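Long-range contacts in laminin subunit ALPHA-1 (Mus musculus, PDB 2JD4), which forms the LG4-5 pair of laminin G domains of a basement membrane laminin chain, binds magnesium in the crystal and carries sites for attachment to the cell surface: residues S206-L211 with G328-I333; N234-G239 with L338-S343; G90-S95 with V129-K134. The protein carries 4 engineered substitutions. All coordinates share one frame; numbering follows the deposited sequence.

Contact 1 of 3, residues S206-L211 with G328-I333; sequences SGYAAL and GYPAHI
Gly328 meets the start of strand 207-212 backbone to backbone, its CA 3.9 Å from Gly207 O and 4.7 Å from the CA of Tyr208. Its backbone angles suit glycine, and with no side chain in the way this loop, which has just left strand 322-326, lies directly against the neighbouring strand. Gly328 O then comes within 3.4 Å of Tyr208 CB; the contact buries this carbonyl, and it finds no hydrogen-bond partner in the model. The CB of Tyr329 points away from the strand; its N is 3.8 Å from Tyr208 CB. Pro330 brings the main side-chain contact. Its CD sits over one face of the Tyr208 ring, 3.6 Å from the ring centroid and 15° off the normal, a CH-pi interaction. CD is closest to Tyr208 CE2, at 3.5 Å, while Pro330 CG lies near CZ and OH, and the two side chains cross at about a right angle. CG of Tyr208 sits between the backbone N and the carbonyl carbon (chi1 59°), which starts the ring toward the proline. Past the proline a type I turn closes with Ile333 N bonded to Pro330 O, and Ile333 packs on Tyr325 of strand 322-326. No hydrogen bond joins the two segments: the contact is van der Waals and CH-pi in kind, and the bond from Tyr208 OH to Asp369 may enrich the ring slightly in electrons.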
ATOM      1  N   SER A 206       0.803  18.049  -1.985  1.00 26.49           N
ATOM      2  CA  SER A 206      -0.071  18.723  -2.936  1.00 26.10           C
ATOM      3  C   SER A 206      -1.517  18.239  -2.970  1.00 25.49           C
ATOM      4  O   SER A 206      -2.391  18.957  -3.460  1.00 25.05           O
ATOM      5  CB  SER A 206       0.501  18.588  -4.348  1.00 26.29           C
ATOM      6  OG  SER A 206       0.431  17.234  -4.784  1.00 27.02           O
ATOM      7  N   GLY A 207      -1.778  17.037  -2.463  1.00 22.07           N
ATOM      8  CA  GLY A 207      -3.137  16.527  -2.528  1.00 20.73           C
ATOM      9  C   GLY A 207      -3.704  15.756  -1.348  1.00 20.16           C
ATOM     10  O   GLY A 207      -3.652  16.222  -0.213  1.00 18.21           O
ATOM     11  N   TYR A 208      -4.237  14.566  -1.624  1.00 18.45           N
ATOM     12  CA  TYR A 208      -4.869  13.742  -0.589  1.00 18.07           C
ATOM     13  C   TYR A 208      -5.249  12.369  -1.136  1.00 18.05           C
ATOM     14  O   TYR A 208      -5.093  12.088  -2.327  1.00 20.87           O
ATOM     15  CB  TYR A 208      -6.158  14.432  -0.134  1.00 19.54           C
ATOM     16  CG  TYR A 208      -7.109  14.621  -1.294  1.00 17.87           C
ATOM     17  CD1 TYR A 208      -8.022  13.630  -1.640  1.00 19.90           C
ATOM     18  CD2 TYR A 208      -7.005  15.735  -2.124  1.00 21.04           C
ATOM     19  CE1 TYR A 208      -8.798  13.733  -2.788  1.00 22.71           C
ATOM     20  CE2 TYR A 208      -7.778  15.849  -3.275  1.00 21.37           C
ATOM     21  CZ  TYR A 208      -8.665  14.845  -3.603  1.00 19.99           C
ATOM     22  OH  TYR A 208      -9.394  14.929  -4.769  1.00 21.82           O
ATOM     23  N   ALA A 209      -5.767  11.522  -0.252  1.00 18.60           N
ATOM     24  CA  ALA A 209      -6.243  10.197  -0.633  1.00 19.09           C
ATOM     25  C   ALA A 209      -7.605  10.048   0.038  1.00 18.03           C
ATOM     26  O   ALA A 209      -7.738  10.342   1.226  1.00 19.26           O
ATOM     27  CB  ALA A 209      -5.296   9.124  -0.138  1.00 20.16           C
ATOM     28  N   ALA A 210      -8.615   9.626  -0.722  1.00 16.75           N
ATOM     29  CA  ALA A 210      -9.967   9.441  -0.176  1.00 18.79           C
ATOM     30  C   ALA A 210     -10.368   7.963  -0.215  1.00 18.20           C
ATOM     31  O   ALA A 210     -10.281   7.314  -1.262  1.00 20.03           O
ATOM     32  CB  ALA A 210     -10.977  10.287  -0.959  1.00 15.35           C
ATOM     33  N   LEU A 211     -10.809   7.446   0.929  1.00 16.21           N
ATOM     34  CA  LEU A 211     -11.202   6.039   1.075  1.00 20.65           C
ATOM     35  C   LEU A 211     -12.651   5.830   1.554  1.00 21.71           C
ATOM     36  O   LEU A 211     -13.240   6.698   2.202  1.00 19.71           O
ATOM     37  CB  LEU A 211     -10.261   5.351   2.074  1.00 23.35           C
ATOM     38  CG  LEU A 211      -8.822   4.982   1.687  1.00 29.70           C
ATOM     39  CD1 LEU A 211      -8.139   6.117   0.963  1.00 31.88           C
ATOM     40  CD2 LEU A 211      -8.058   4.612   2.950  1.00 31.45           C
ATOM     41  N   GLY A 328      -5.147  15.308   3.599  1.00 15.76           N
ATOM     42  CA  GLY A 328      -5.659  16.566   3.067  1.00 16.52           C
ATOM     43  C   GLY A 328      -7.058  16.409   2.494  1.00 17.69           C
ATOM     44  O   GLY A 328      -7.708  15.389   2.718  1.00 18.82           O
ATOM     45  N   TYR A 329      -7.529  17.410   1.755  1.00 17.02           N
ATOM     46  CA  TYR A 329      -8.859  17.356   1.155  1.00 16.70           C
ATOM     47  C   TYR A 329      -9.091  18.535   0.213  1.00 19.13           C
ATOM     48  O   TYR A 329      -8.581  19.635   0.448  1.00 15.27           O
ATOM     49  CB  TYR A 329      -9.941  17.326   2.253  1.00 17.11           C
ATOM     50  CG  TYR A 329      -9.946  18.515   3.196  1.00 17.97           C
ATOM     51  CD1 TYR A 329     -10.868  19.549   3.038  1.00 19.43           C
ATOM     52  CD2 TYR A 329      -9.036  18.601   4.246  1.00 16.35           C
ATOM     53  CE1 TYR A 329     -10.884  20.642   3.906  1.00 16.97           C
ATOM     54  CE2 TYR A 329      -9.042  19.691   5.123  1.00 20.10           C
ATOM     55  CZ  TYR A 329      -9.967  20.706   4.946  1.00 18.98           C
ATOM     56  OH  TYR A 329      -9.975  21.786   5.806  1.00 18.84           O
ATOM     57  N   PRO A 330      -9.863  18.318  -0.871  1.00 19.81           N
ATOM     58  CA  PRO A 330     -10.153  19.374  -1.845  1.00 22.59           C
ATOM     59  C   PRO A 330     -11.112  20.424  -1.285  1.00 21.47           C
ATOM     60  O   PRO A 330     -11.893  20.132  -0.380  1.00 16.76           O
ATOM     61  CB  PRO A 330     -10.729  18.600  -3.027  1.00 22.21           C
ATOM     62  CG  PRO A 330     -11.437  17.474  -2.365  1.00 22.72           C
ATOM     63  CD  PRO A 330     -10.466  17.040  -1.290  1.00 21.11           C
ATOM     64  N   ALA A 331     -11.036  21.639  -1.830  1.00 24.32           N
ATOM     65  CA  ALA A 331     -11.852  22.777  -1.390  1.00 23.18           C
ATOM     66  C   ALA A 331     -13.367  22.585  -1.369  1.00 22.77           C
ATOM     67  O   ALA A 331     -14.053  23.174  -0.530  1.00 22.26           O
ATOM     68  CB  ALA A 331     -11.512  24.004  -2.235  1.00 23.22           C
ATOM     69  N   HIS A 332     -13.897  21.775  -2.281  1.00 20.63           N
ATOM     70  CA  HIS A 332     -15.340  21.564  -2.326  1.00 23.34           C
ATOM     71  C   HIS A 332     -15.857  20.585  -1.266  1.00 23.97           C
ATOM     72  O   HIS A 332     -17.066  20.412  -1.116  1.00 23.71           O
ATOM     73  CB  HIS A 332     -15.769  21.090  -3.719  1.00 25.79           C
ATOM     74  CG  HIS A 332     -15.196  19.767  -4.119  1.00 24.91           C
ATOM     75  ND1 HIS A 332     -13.907  19.623  -4.590  1.00 24.03           N
ATOM     76  CD2 HIS A 332     -15.735  18.525  -4.113  1.00 26.01           C
ATOM     77  CE1 HIS A 332     -13.682  18.348  -4.859  1.00 27.51           C
ATOM     78  NE2 HIS A 332     -14.774  17.661  -4.577  1.00 26.97           N
ATOM     79  N   ILE A 333     -14.945  19.958  -0.528  1.00 23.85           N
ATOM     80  CA  ILE A 333     -15.326  19.000   0.511  1.00 20.71           C
ATOM     81  C   ILE A 333     -15.287  19.612   1.908  1.00 21.45           C
ATOM     82  O   ILE A 333     -14.260  20.138   2.340  1.00 20.15           O
ATOM     83  CB  ILE A 333     -14.408  17.755   0.477  1.00 20.78           C
ATOM     84  CG1 ILE A 333     -14.624  16.992  -0.835  1.00 23.88           C
ATOM     85  CG2 ILE A 333     -14.702  16.850   1.666  1.00 23.73           C
ATOM     86  CD1 ILE A 333     -16.060  16.539  -1.053  1.00 26.62           C
TER

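Contact 2 of 3, residues N234-G239 with L338-S343; sequences NGVLLG and LSSRAS
Val236, on a strand of the second laminin G domain's beta sandwich, is met by the long loop between strands 322-326 and 347-353, with Leu338, Ser340 and Ala342 making the approach. The one hydrogen bond across runs from Val236 N to Ala342 O, 2.9 Å long with 161° at the hydrogen. The same oxygen lies 3.6 Å from Gly235 CA in a CA-H...O contact and 3.3 Å from Val236 CG2, so three strand atoms, Val236 N, Gly235 CA and Val236 CG2, gather in front of it. An ST turn prepares the acceptor: Ser340 OG, anti to its backbone N (chi1 175°), takes the N-H of Ala342 at 3.0 Å, which fixes the chain just ahead of that carbonyl. The two methyls of Val236 divide the rest of the loop. CG2 rests 3.6 Å from Ser340 O. CG1, anti to the backbone N, touches Leu338 CD1 at 3.7 Å, the side chains crossing obliquely. Leu338 CD1 also lies 4.1 Å from Gly239 CA, where the absence of a side chain gives it room, and CD2 lies near Leu238 O. From the adjoining strand, the Glu251 carboxylate binds Ser339 OG and Ser340 N and ties this part of the loop to that strand. Between Val236 and Gly239 the strand carries a classic beta bulge, Leu237 and Leu238 both facing Leu250. The whole is a loop laid against strand 235-241, which pairs antiparallel with its neighbours, within the jelly-roll sandwich of the laminin G fold.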
ATOM      1  N   ASN A 234       3.117  21.852   9.383  1.00 25.99           N
ATOM      2  CA  ASN A 234       1.667  21.862   9.217  1.00 24.93           C
ATOM      3  C   ASN A 234       1.184  20.832   8.200  1.00 23.63           C
ATOM      4  O   ASN A 234       1.743  20.713   7.114  1.00 20.42           O
ATOM      5  CB  ASN A 234       1.189  23.255   8.792  1.00 24.51           C
ATOM      6  CG  ASN A 234       1.588  24.332   9.778  1.00 25.39           C
ATOM      7  OD1 ASN A 234       2.644  24.948   9.646  1.00 29.80           O
ATOM      8  ND2 ASN A 234       0.753  24.551  10.785  1.00 19.38           N
ATOM      9  N   GLY A 235       0.139  20.092   8.557  1.00 20.77           N
ATOM     10  CA  GLY A 235      -0.377  19.099   7.639  1.00 20.63           C
ATOM     11  C   GLY A 235      -1.548  18.316   8.185  1.00 16.38           C
ATOM     12  O   GLY A 235      -1.517  17.843   9.322  1.00 19.27           O
ATOM     13  N   VAL A 236      -2.588  18.193   7.369  1.00 14.90           N
ATOM     14  CA  VAL A 236      -3.774  17.444   7.743  1.00 17.10           C
ATOM     15  C   VAL A 236      -3.452  15.955   7.657  1.00 16.82           C
ATOM     16  O   VAL A 236      -2.811  15.514   6.711  1.00 16.87           O
ATOM     17  CB  VAL A 236      -4.948  17.746   6.785  1.00 18.77           C
ATOM     18  CG1 VAL A 236      -6.117  16.819   7.095  1.00 18.56           C
ATOM     19  CG2 VAL A 236      -5.363  19.218   6.908  1.00 17.91           C
ATOM     20  N   LEU A 237      -3.901  15.184   8.640  1.00 17.21           N
ATOM     21  CA  LEU A 237      -3.657  13.745   8.638  1.00 17.47           C
ATOM     22  C   LEU A 237      -4.910  12.962   8.249  1.00 19.40           C
ATOM     23  O   LEU A 237      -4.871  12.126   7.341  1.00 16.27           O
ATOM     24  CB  LEU A 237      -3.166  13.287  10.019  1.00 19.07           C
ATOM     25  CG  LEU A 237      -1.770  13.779  10.434  1.00 21.43           C
ATOM     26  CD1 LEU A 237      -1.516  13.461  11.908  1.00 16.63           C
ATOM     27  CD2 LEU A 237      -0.711  13.111   9.548  1.00 19.73           C
ATOM     28  N   LEU A 238      -6.026  13.241   8.919  1.00 16.43           N
ATOM     29  CA  LEU A 238      -7.257  12.526   8.625  1.00 17.64           C
ATOM     30  C   LEU A 238      -8.521  13.297   8.996  1.00 19.44           C
ATOM     31  O   LEU A 238      -8.537  14.061   9.965  1.00 20.80           O
ATOM     32  CB  LEU A 238      -7.233  11.167   9.341  1.00 15.60           C
ATOM     33  CG  LEU A 238      -8.367  10.153   9.158  1.00 21.71           C
ATOM     34  CD1 LEU A 238      -7.807   8.740   9.323  1.00 19.14           C
ATOM     35  CD2 LEU A 238      -9.495  10.429  10.158  1.00 21.97           C
ATOM     36  N   GLY A 239      -9.572  13.091   8.201  1.00 18.08           N
ATOM     37  CA  GLY A 239     -10.847  13.738   8.443  1.00 17.71           C
ATOM     38  C   GLY A 239     -12.027  12.945   7.899  1.00 18.73           C
ATOM     39  O   GLY A 239     -11.974  12.389   6.795  1.00 15.53           O
ATOM     40  N   LEU A 338     -11.822  20.056  11.210  1.00 19.69           N
ATOM     41  CA  LEU A 338     -10.447  20.309  10.788  1.00 21.32           C
ATOM     42  C   LEU A 338     -10.300  21.821  10.634  1.00 21.63           C
ATOM     43  O   LEU A 338     -11.078  22.451   9.923  1.00 19.55           O
ATOM     44  CB  LEU A 338     -10.136  19.619   9.447  1.00 17.99           C
ATOM     45  CG  LEU A 338      -9.804  18.122   9.507  1.00 18.72           C
ATOM     46  CD1 LEU A 338      -9.562  17.580   8.099  1.00 18.02           C
ATOM     47  CD2 LEU A 338      -8.562  17.909  10.378  1.00 17.63           C
ATOM     48  N   SER A 339      -9.326  22.413  11.315  1.00 23.14           N
ATOM     49  CA  SER A 339      -9.119  23.855  11.193  1.00 24.31           C
ATOM     50  C   SER A 339      -8.185  24.158  10.020  1.00 25.04           C
ATOM     51  O   SER A 339      -8.273  25.221   9.391  1.00 26.41           O
ATOM     52  CB  SER A 339      -8.536  24.435  12.492  1.00 25.27           C
ATOM     53  OG  SER A 339      -7.258  23.897  12.789  1.00 23.06           O
ATOM     54  N   SER A 340      -7.301  23.214   9.715  1.00 22.20           N
ATOM     55  CA  SER A 340      -6.348  23.384   8.628  1.00 25.15           C
ATOM     56  C   SER A 340      -6.823  22.789   7.312  1.00 24.58           C
ATOM     57  O   SER A 340      -7.686  21.909   7.283  1.00 24.28           O
ATOM     58  CB  SER A 340      -4.998  22.755   8.991  1.00 24.43           C
ATOM     59  OG  SER A 340      -4.111  22.815   7.882  1.00 26.30           O
ATOM     60  N   ARG A 341      -6.213  23.267   6.235  1.00 22.59           N
ATOM     61  CA  ARG A 341      -6.519  22.848   4.875  1.00 25.64           C
ATOM     62  C   ARG A 341      -5.219  22.439   4.156  1.00 24.49           C
ATOM     63  O   ARG A 341      -5.236  22.036   2.990  1.00 24.74           O
ATOM     64  CB  ARG A 341      -7.179  24.031   4.161  1.00 29.65           C
ATOM     65  CG  ARG A 341      -7.827  23.744   2.838  1.00 33.74           C
ATOM     66  CD  ARG A 341      -8.546  24.996   2.332  1.00 28.80           C
ATOM     67  NE  ARG A 341      -9.720  25.350   3.132  1.00 26.95           N
ATOM     68  CZ  ARG A 341     -10.920  24.785   3.001  1.00 27.55           C
ATOM     69  NH1 ARG A 341     -11.113  23.830   2.104  1.00 23.47           N
ATOM     70  NH2 ARG A 341     -11.936  25.184   3.754  1.00 28.09           N
ATOM     71  N   ALA A 342      -4.097  22.537   4.865  1.00 22.60           N
ATOM     72  CA  ALA A 342      -2.782  22.217   4.309  1.00 22.70           C
ATOM     73  C   ALA A 342      -2.533  20.719   4.132  1.00 20.85           C
ATOM     74  O   ALA A 342      -2.690  19.953   5.076  1.00 20.64           O
ATOM     75  CB  ALA A 342      -1.694  22.821   5.200  1.00 24.63           C
ATOM     76  N   SER A 343      -2.139  20.308   2.927  1.00 17.41           N
ATOM     77  CA  SER A 343      -1.865  18.893   2.649  1.00 18.02           C
ATOM     78  C   SER A 343      -0.576  18.430   3.340  1.00 19.64           C
ATOM     79  O   SER A 343       0.430  19.137   3.338  1.00 17.60           O
ATOM     80  CB  SER A 343      -1.741  18.653   1.135  1.00 16.36           C
ATOM     81  OG  SER A 343      -2.984  18.800   0.459  1.00 18.31           O
TER

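Contact 3 of 3, residues G90-S95 with V129-K134; sequences GRTKVS and VTVVGK. Engineered in segment 129-134: Lys134 (natural residue Asn).
Thr92 and Val132 join two parts of the first laminin G domain's beta sandwich: strand 91-95, outermost within this chain in its sheet, and the loop that leaves strand 124-130 of the other sheet. The segments run nearly antiparallel, 168° apart, but without the backbone pairing of a sheet. What links them directly is a side-chain bond. Thr92 OG1, anti to its own carbonyl carbon and beside the backbone N (chi1 -61°), accepts the N-H of Val132 at 2.8 Å, and the bond is almost straight, 174° at the hydrogen. A water makes the second polar link. It lies 2.9 Å from Gly90 O and 2.7 Å from Val132 O, and its third contact is with Thr92 OG1, at 2.9 Å. The threonine oxygen is therefore gripped by a backbone N-H and by the water together. Gly90, at backbone angles that suit glycine, has its own N bonded to Asp86. Apolar contacts fill in beside the polar ones. The methyl Thr92 CG2 lies 4.0 Å from Val129 CG1, the two side chains sliding past each other in opposite directions, and Val129 CG2 approaches Val94 CG2 more loosely at 4.3 Å. The CB of Val131 points away from the strand, and its side chain packs on Leu87, a residue of the magnesium site, and on Arg115. Engineered Lys134 reaches Lys89 O with NZ by a weak hydrogen bond. Val132 places its CB rather than a methyl nearest the edge strand: that carbon is 3.6 Å from Thr92 OG1 and 3.5 Å from Arg91 O.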
ATOM      1  N   GLY A  90      -6.053 -30.187 -13.346  1.00 31.94           N
ATOM      2  CA  GLY A  90      -5.618 -30.253 -11.963  1.00 29.61           C
ATOM      3  C   GLY A  90      -4.589 -29.192 -11.642  1.00 32.59           C
ATOM      4  O   GLY A  90      -3.823 -28.780 -12.515  1.00 35.62           O
ATOM      5  N   ARG A  91      -4.564 -28.754 -10.389  1.00 29.20           N
ATOM      6  CA  ARG A  91      -3.628 -27.724  -9.962  1.00 28.63           C
ATOM      7  C   ARG A  91      -2.415 -28.260  -9.199  1.00 27.50           C
ATOM      8  O   ARG A  91      -2.528 -29.166  -8.369  1.00 27.86           O
ATOM      9  CB  ARG A  91      -4.362 -26.690  -9.098  1.00 27.58           C
ATOM     10  CG  ARG A  91      -3.473 -25.585  -8.544  1.00 30.29           C
ATOM     11  CD  ARG A  91      -4.294 -24.349  -8.193  1.00 31.71           C
ATOM     12  NE  ARG A  91      -5.086 -24.532  -6.992  1.00 30.80           N
ATOM     13  CZ  ARG A  91      -6.280 -23.988  -6.781  1.00 26.12           C
ATOM     14  NH1 ARG A  91      -6.841 -23.216  -7.697  1.00 24.40           N
ATOM     15  NH2 ARG A  91      -6.916 -24.223  -5.645  1.00 27.65           N
ATOM     16  N   THR A  92      -1.249 -27.699  -9.500  1.00 21.65           N
ATOM     17  CA  THR A  92      -0.014 -28.066  -8.818  1.00 20.78           C
ATOM     18  C   THR A  92       0.406 -26.809  -8.055  1.00 24.53           C
ATOM     19  O   THR A  92       0.345 -25.710  -8.601  1.00 24.75           O
ATOM     20  CB  THR A  92       1.106 -28.451  -9.820  1.00 24.82           C
ATOM     21  OG1 THR A  92       0.699 -29.585 -10.594  1.00 25.87           O
ATOM     22  CG2 THR A  92       2.386 -28.793  -9.081  1.00 21.97           C
ATOM     23  N   LYS A  93       0.815 -26.955  -6.799  1.00 25.90           N
ATOM     24  CA  LYS A  93       1.221 -25.799  -6.005  1.00 29.51           C
ATOM     25  C   LYS A  93       2.551 -26.000  -5.296  1.00 28.99           C
ATOM     26  O   LYS A  93       2.850 -27.090  -4.818  1.00 28.81           O
ATOM     27  CB  LYS A  93       0.137 -25.465  -4.976  1.00 31.82           C
ATOM     28  CG  LYS A  93       0.447 -24.256  -4.108  1.00 38.17           C
ATOM     29  CD  LYS A  93      -0.787 -23.809  -3.332  1.00 41.80           C
ATOM     30  CE  LYS A  93      -0.525 -22.517  -2.571  1.00 42.90           C
ATOM     31  NZ  LYS A  93      -1.768 -21.978  -1.952  1.00 44.99           N
ATOM     32  N   VAL A  94       3.352 -24.940  -5.239  1.00 27.06           N
ATOM     33  CA  VAL A  94       4.651 -24.982  -4.570  1.00 27.58           C
ATOM     34  C   VAL A  94       4.776 -23.749  -3.679  1.00 29.25           C
ATOM     35  O   VAL A  94       4.343 -22.660  -4.055  1.00 29.48           O
ATOM     36  CB  VAL A  94       5.827 -24.938  -5.573  1.00 25.48           C
ATOM     37  CG1 VAL A  94       7.108 -25.373  -4.884  1.00 27.27           C
ATOM     38  CG2 VAL A  94       5.527 -25.804  -6.786  1.00 27.24           C
ATOM     39  N   SER A  95       5.365 -23.922  -2.501  1.00 30.86           N
ATOM     40  CA  SER A  95       5.557 -22.816  -1.570  1.00 32.46           C
ATOM     41  C   SER A  95       7.021 -22.750  -1.168  1.00 33.84           C
ATOM     42  O   SER A  95       7.754 -23.729  -1.302  1.00 36.42           O
ATOM     43  CB  SER A  95       4.691 -23.003  -0.318  1.00 34.20           C
ATOM     44  OG  SER A  95       3.309 -22.952  -0.633  1.00 36.01           O
ATOM     45  N   VAL A 129       7.971 -30.753  -6.595  1.00 35.41           N
ATOM     46  CA  VAL A 129       6.626 -31.274  -6.437  1.00 36.42           C
ATOM     47  C   VAL A 129       6.255 -31.923  -7.764  1.00 36.39           C
ATOM     48  O   VAL A 129       6.688 -31.469  -8.828  1.00 34.82           O
ATOM     49  CB  VAL A 129       5.619 -30.151  -6.114  1.00 34.63           C
ATOM     50  CG1 VAL A 129       4.211 -30.708  -6.095  1.00 39.00           C
ATOM     51  CG2 VAL A 129       5.949 -29.532  -4.767  1.00 35.27           C
ATOM     52  N   THR A 130       5.464 -32.990  -7.703  1.00 32.98           N
ATOM     53  CA  THR A 130       5.052 -33.699  -8.907  1.00 33.15           C
ATOM     54  C   THR A 130       3.838 -33.053  -9.557  1.00 33.45           C
ATOM     55  O   THR A 130       2.838 -32.782  -8.895  1.00 36.47           O
ATOM     56  CB  THR A 130       4.733 -35.183  -8.592  1.00 34.74           C
ATOM     57  OG1 THR A 130       5.942 -35.856  -8.229  1.00 34.28           O
ATOM     58  CG2 THR A 130       4.112 -35.878  -9.800  1.00 35.05           C
ATOM     59  N   VAL A 131       3.932 -32.806 -10.858  1.00 31.32           N
ATOM     60  CA  VAL A 131       2.836 -32.197 -11.592  1.00 33.03           C
ATOM     61  C   VAL A 131       1.575 -33.037 -11.425  1.00 35.03           C
ATOM     62  O   VAL A 131       1.598 -34.260 -11.600  1.00 33.76           O
ATOM     63  CB  VAL A 131       3.186 -32.052 -13.090  1.00 31.55           C
ATOM     64  CG1 VAL A 131       1.967 -31.606 -13.882  1.00 29.30           C
ATOM     65  CG2 VAL A 131       4.307 -31.030 -13.249  1.00 30.93           C
ATOM     66  N   VAL A 132       0.481 -32.363 -11.080  1.00 31.57           N
ATOM     67  CA  VAL A 132      -0.808 -33.001 -10.852  1.00 33.32           C
ATOM     68  C   VAL A 132      -1.678 -33.014 -12.104  1.00 34.93           C
ATOM     69  O   VAL A 132      -1.683 -32.058 -12.880  1.00 34.30           O
ATOM     70  CB  VAL A 132      -1.580 -32.270  -9.725  1.00 34.87           C
ATOM     71  CG1 VAL A 132      -2.980 -32.839  -9.588  1.00 33.58           C
ATOM     72  CG2 VAL A 132      -0.820 -32.394  -8.409  1.00 32.77           C
ATOM     73  N   GLY A 133      -2.415 -34.103 -12.297  1.00 32.48           N
ATOM     74  CA  GLY A 133      -3.283 -34.186 -13.454  1.00 33.84           C
ATOM     75  C   GLY A 133      -2.704 -34.959 -14.619  1.00 36.01           C
ATOM     76  O   GLY A 133      -1.509 -35.257 -14.664  1.00 33.99           O
ATOM     77  N   LYS A 134      -3.573 -35.268 -15.574  1.00 39.89           N
ATOM     78  CA  LYS A 134      -3.207 -36.022 -16.763  1.00 41.60           C
ATOM     79  C   LYS A 134      -2.738 -35.105 -17.886  1.00 42.72           C
ATOM     80  O   LYS A 134      -1.893 -35.497 -18.695  1.00 44.60           O
ATOM     81  CB  LYS A 134      -4.408 -36.843 -17.242  1.00 41.70           C
ATOM     82  CG  LYS A 134      -4.899 -37.900 -16.252  1.00 43.53           C
ATOM     83  CD  LYS A 134      -5.290 -37.307 -14.901  1.00 42.01           C
ATOM     84  CE  LYS A 134      -6.389 -36.262 -15.032  1.00 40.03           C
ATOM     85  NZ  LYS A 134      -6.694 -35.620 -13.721  1.00 40.89           N
TER
HETATM   86  O   HOH W   1      -1.052 -29.423 -12.850  1.00 26.61           O

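How the contacts relate
Contacts 1 and 2 belong to one neighbourhood of the second laminin G domain, their centres 10 Å apart, and their segments alternate along the chain. Probable hydrogen bonds join them: Tyr329 OH to Ser340 O and Gly207 O to Ser343 OG, each 2.7 Å. The Tyr329 ring also packs by CE2 against Leu338 CD1 at 3.7 Å, so the loop that serves both contacts is tied to itself and to strand 207-212. Contact 3 lies in the first laminin G domain, its centre 48 Å from that of contact 1 and 52 Å from that of contact 2. Gly90 lies about 10 Å from the magnesium ion held by Asp70, Leu87, Thr137 and Asp139, none of them in contact 3.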